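Local coordinates for tegument protein UL51 (PDB 6T5A) that probably helps herpesvirus particles leave the perinuclear space and cytoplasmic capsids gain their envelope at trans-Golgi-derived membranes, at residues 51-54 / 55-59; 105-108 / 109-112. The protein carries 1 engineered substitution. All coordinates share one frame; numbering follows the deposited sequence.

Contact 1: 51-54 / 55-59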
loop_
_atom_site.group_PDB
_atom_site.type_symbol
_atom_site.label_atom_id
_atom_site.label_comp_id
_atom_site.label_asym_id
_atom_site.label_seq_id
_atom_site.Cartn_x
_atom_site.Cartn_y
_atom_site.Cartn_z
ATOM N N GLY A 51 -10.657 18.945 -13.921
ATOM C CA GLY A 51 -10.533 20.392 -13.687
ATOM C C GLY A 51 -9.613 21.015 -14.722
ATOM O O GLY A 51 -9.897 22.097 -15.240
ATOM N N SER A 52 -8.534 20.285 -15.091
ATOM C CA SER A 52 -7.586 20.723 -16.121
ATOM C C SER A 52 -8.252 20.720 -17.486
ATOM O O SER A 52 -8.099 21.677 -18.226
ATOM C CB SER A 52 -6.344 19.842 -16.144
ATOM O OG SER A 52 -5.416 20.413 -17.060
ATOM N N LEU A 53 -9.040 19.675 -17.796
ATOM C CA LEU A 53 -9.735 19.608 -19.082
ATOM C C LEU A 53 -10.711 20.790 -19.212
ATOM O O LEU A 53 -10.809 21.368 -20.284
ATOM C CB LEU A 53 -10.452 18.258 -19.225
ATOM C CG LEU A 53 -11.168 17.948 -20.548
ATOM C CD1 LEU A 53 -10.186 17.910 -21.731
ATOM C CD2 LEU A 53 -11.890 16.595 -20.454
ATOM N N ASP A 54 -11.382 21.169 -18.114
ATOM C CA ASP A 54 -12.329 22.280 -18.093
ATOM C C ASP A 54 -11.616 23.616 -18.244
ATOM O O ASP A 54 -12.086 24.461 -18.996
ATOM C CB ASP A 54 -13.179 22.265 -16.812
ATOM C CG ASP A 54 -14.334 23.245 -16.911
ATOM O OD1 ASP A 54 -15.265 22.985 -17.705
ATOM O OD2 ASP A 54 -14.289 24.283 -16.223
ATOM N N ASP A 55 -10.497 23.818 -17.521
ATOM C CA ASP A 55 -9.690 25.039 -17.622
ATOM C C ASP A 55 -9.154 25.199 -19.047
ATOM O O ASP A 55 -9.227 26.305 -19.609
ATOM C CB ASP A 55 -8.505 24.983 -16.641
ATOM C CG ASP A 55 -8.863 25.265 -15.193
ATOM O OD1 ASP A 55 -10.062 25.491 -14.907
ATOM O OD2 ASP A 55 -7.943 25.278 -14.350
ATOM N N THR A 56 -8.597 24.110 -19.622
ATOM C CA THR A 56 -8.047 24.101 -20.977
ATOM C C THR A 56 -9.112 24.464 -21.990
ATOM O O THR A 56 -8.843 25.297 -22.861
ATOM C CB THR A 56 -7.378 22.752 -21.299
ATOM O OG1 THR A 56 -6.300 22.594 -20.405
ATOM C CG2 THR A 56 -6.821 22.690 -22.723
ATOM N N ARG A 57 -10.327 23.885 -21.866
ATOM C CA ARG A 57 -11.418 24.223 -22.795
ATOM C C ARG A 57 -11.821 25.710 -22.693
ATOM O O ARG A 57 -12.029 26.353 -23.727
ATOM C CB ARG A 57 -12.608 23.256 -22.654
ATOM C CG ARG A 57 -12.253 21.897 -23.295
ATOM C CD ARG A 57 -13.231 20.762 -23.052
ATOM N NE ARG A 57 -12.808 19.547 -23.758
ATOM C CZ ARG A 57 -13.380 18.353 -23.614
ATOM N NH1 ARG A 57 -14.401 18.195 -22.776
ATOM N NH2 ARG A 57 -12.928 17.305 -24.298
ATOM N N ARG A 58 -11.825 26.275 -21.477
ATOM C CA ARG A 58 -12.125 27.704 -21.268
ATOM C C ARG A 58 -11.000 28.582 -21.849
ATOM O O ARG A 58 -11.283 29.622 -22.444
ATOM C CB ARG A 58 -12.311 28.008 -19.780
ATOM C CG ARG A 58 -13.626 27.461 -19.203
ATOM C CD ARG A 58 -13.701 27.680 -17.708
ATOM N NE ARG A 58 -13.828 29.101 -17.384
ATOM C CZ ARG A 58 -13.733 29.606 -16.157
ATOM N NH1 ARG A 58 -13.484 28.812 -15.120
ATOM N NH2 ARG A 58 -13.876 30.911 -15.958
ATOM N N LEU A 59 -9.731 28.141 -21.692
ATOM C CA LEU A 59 -8.568 28.854 -22.209
ATOM C C LEU A 59 -8.453 28.784 -23.735
ATOM O O LEU A 59 -7.961 29.727 -24.336
ATOM C CB LEU A 59 -7.277 28.362 -21.553
ATOM C CG LEU A 59 -7.033 28.828 -20.125
ATOM C CD1 LEU A 59 -6.160 27.840 -19.392
ATOM C CD2 LEU A 59 -6.416 30.223 -20.097
#
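S52 O is the focus of this helical turn: T56 N donates to it at 2.8 Å, with a nearly straight N-H...O angle of 167°. T56 OG1 lies 3.0 Å from the same S52 O, placed there by a chi1 of -63° that sets the hydroxyl beside its own backbone N. The one proton of that hydroxyl may go to S52 O or to another acceptor, and T56 OG1 is hydrogen-bonded to a polar side chain on the chain of another protein. S52 OG also bonds to that chain, to both a side chain and the backbone. One residue back, D55 N bonds to G51 O at 2.9 Å, while the D55 carboxylate, on the side of its own backbone N, lies close to G51 O, and OD2 bonds to a polar side chain of the partner protein. R57 N and R58 N carry the pattern on to L53 O and D54 O.

Packing centres on L53 and R57. The arginine chain runs extended from CG to NE and lays its guanidinium over the leucine, whose CD1 sits 3.5 Å above the plane, offset toward the rim. L53 CG is also near, 3.8 Å from R57 CZ. D54 and R58 meet more loosely: D54 OD2 touches R58 CD at 3.8 Å, but the charged ends stay apart, R58 NH1 being 4.7 Å from D54 OD2, which leaves attraction at most at a distance. This is ordinary i to i+4 alpha-helix geometry, on helix 46-61, whose S52, D55 and T56 bond to another protein.

Contact 2: 105-108 / 109-112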
loop_
_atom_site.group_PDB
_atom_site.type_symbol
_atom_site.label_atom_id
_atom_site.label_comp_id
_atom_site.label_asym_id
_atom_site.label_seq_id
_atom_site.Cartn_x
_atom_site.Cartn_y
_atom_site.Cartn_z
ATOM N N LEU A 105 -10.644 49.032 -26.505
ATOM C CA LEU A 105 -10.938 47.648 -26.868
ATOM C C LEU A 105 -9.939 46.693 -26.204
ATOM O O LEU A 105 -10.364 45.667 -25.664
ATOM C CB LEU A 105 -11.042 47.443 -28.396
ATOM C CG LEU A 105 -11.420 46.013 -28.911
ATOM C CD1 LEU A 105 -12.773 45.519 -28.356
ATOM C CD2 LEU A 105 -11.434 45.959 -30.432
ATOM N N ALA A 106 -8.631 47.061 -26.173
ATOM C CA ALA A 106 -7.591 46.266 -25.508
ATOM C C ALA A 106 -7.906 46.156 -24.005
ATOM O O ALA A 106 -7.818 45.062 -23.448
ATOM C CB ALA A 106 -6.221 46.887 -25.721
ATOM N N ASP A 107 -8.332 47.278 -23.367
ATOM C CA ASP A 107 -8.716 47.292 -21.950
ATOM C C ASP A 107 -9.879 46.336 -21.676
ATOM O O ASP A 107 -9.842 45.608 -20.688
ATOM C CB ASP A 107 -9.080 48.724 -21.489
ATOM C CG ASP A 107 -7.901 49.668 -21.289
ATOM O OD1 ASP A 107 -6.741 49.196 -21.330
ATOM O OD2 ASP A 107 -8.138 50.878 -21.093
ATOM N N THR A 108 -10.887 46.309 -22.575
ATOM C CA THR A 108 -12.050 45.414 -22.476
ATOM C C THR A 108 -11.615 43.938 -22.548
ATOM O O THR A 108 -12.068 43.130 -21.734
ATOM C CB THR A 108 -13.107 45.811 -23.520
ATOM O OG1 THR A 108 -13.486 47.159 -23.258
ATOM C CG2 THR A 108 -14.346 44.940 -23.472
ATOM N N CYS A 109 -10.701 43.607 -23.489
ATOM C CA CYS A 109 -10.153 42.255 -23.652
ATOM C C CYS A 109 -9.419 41.842 -22.411
ATOM O O CYS A 109 -9.612 40.728 -21.933
ATOM C CB CYS A 109 -9.242 42.179 -24.873
ATOM S SG CYS A 109 -10.119 42.289 -26.442
ATOM N N MET A 110 -8.569 42.741 -21.898
ATOM C CA MET A 110 -7.771 42.523 -20.704
ATOM C C MET A 110 -8.673 42.274 -19.498
ATOM O O MET A 110 -8.430 41.303 -18.790
ATOM C CB MET A 110 -6.840 43.710 -20.468
ATOM C CG MET A 110 -5.706 43.413 -19.530
ATOM S SD MET A 110 -4.730 44.875 -19.092
ATOM C CE MET A 110 -4.296 45.493 -20.701
ATOM N N ALA A 111 -9.740 43.101 -19.309
ATOM C CA ALA A 111 -10.710 42.960 -18.215
ATOM C C ALA A 111 -11.400 41.586 -18.221
ATOM O O ALA A 111 -11.542 40.983 -17.160
ATOM C CB ALA A 111 -11.751 44.072 -18.273
ATOM N N THR A 112 -11.811 41.088 -19.413
ATOM C CA THR A 112 -12.467 39.782 -19.572
ATOM C C THR A 112 -11.511 38.623 -19.247
ATOM O O THR A 112 -11.929 37.642 -18.622
ATOM C CB THR A 112 -13.115 39.670 -20.959
ATOM O OG1 THR A 112 -13.901 40.836 -21.175
ATOM C CG2 THR A 112 -14.000 38.432 -21.105
#
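The flat group to start from is the T108 peptide carbonyl, whose oxygen is gripped from both faces of its plane by T112. T112 OG1 donates to T108 O at 3.0 Å from one face, tilted 30° out of the plane. T112 N comes to T108 O from the opposite face at 3.1 Å, tilted 23°. With chi1 at -50° the hydroxyl is folded back beside T112's own N and pointed toward the N-terminal end of the helix, so one residue supplies both donors and its hydroxyl is satisfied without leaving the helix. A turn earlier T108 OG1 likewise bonds back to R104 O.

The remaining i to i+4 backbone bonds follow. A111 N reaches D107 O and M110 N reaches A106 O, each at 2.9 Å, and C109 N reaches L105 O. C109 SG, lying beside its backbone N, turns back to within 3.5 Å of L105 O, while C109 CB rests 3.5 Å from A106 O. M110 runs out straight through CG to SD and then bends at the last torsion; M110 CE ends 4.5 Å from D107 OD1, near the carboxylate without pressing on it. A111 CB packs on D107 O at 3.4 Å.

One side of this stretch faces helix 63-82: L105 and A106 lie on C72, C109 on T68 and M110 on Y69. M110 also packs against an apolar side chain of the chain of another protein. Contacts climb one helix as they descend the other, which is the signature of an antiparallel helical hairpin, here built from helices 63-82 and 94-117, with the threonine hydroxyls bonded back to i-4 carbonyls.

In the fold
Contact 1 lies in helix 46-61 and contact 2 in helix 94-117, with helix 63-82 between them in the chain; this chain is one piece of the longer UL51 protein. Their centres are 21 Å apart and their nearest atoms about 7 Å, so they do not touch directly. They are bridged by the end of helix 94-117, where M116 and Y117 meet L59, and M116 also meets R58. The centre of contact 1 is about 3 Å from the centre of the chain, and seven of its residues are within reach of another protein; contact 2, centred 18 Å out, has M110 alone. A glycerol, probably from the crystallisation liquor, lies about 4 Å from the R58 side chain.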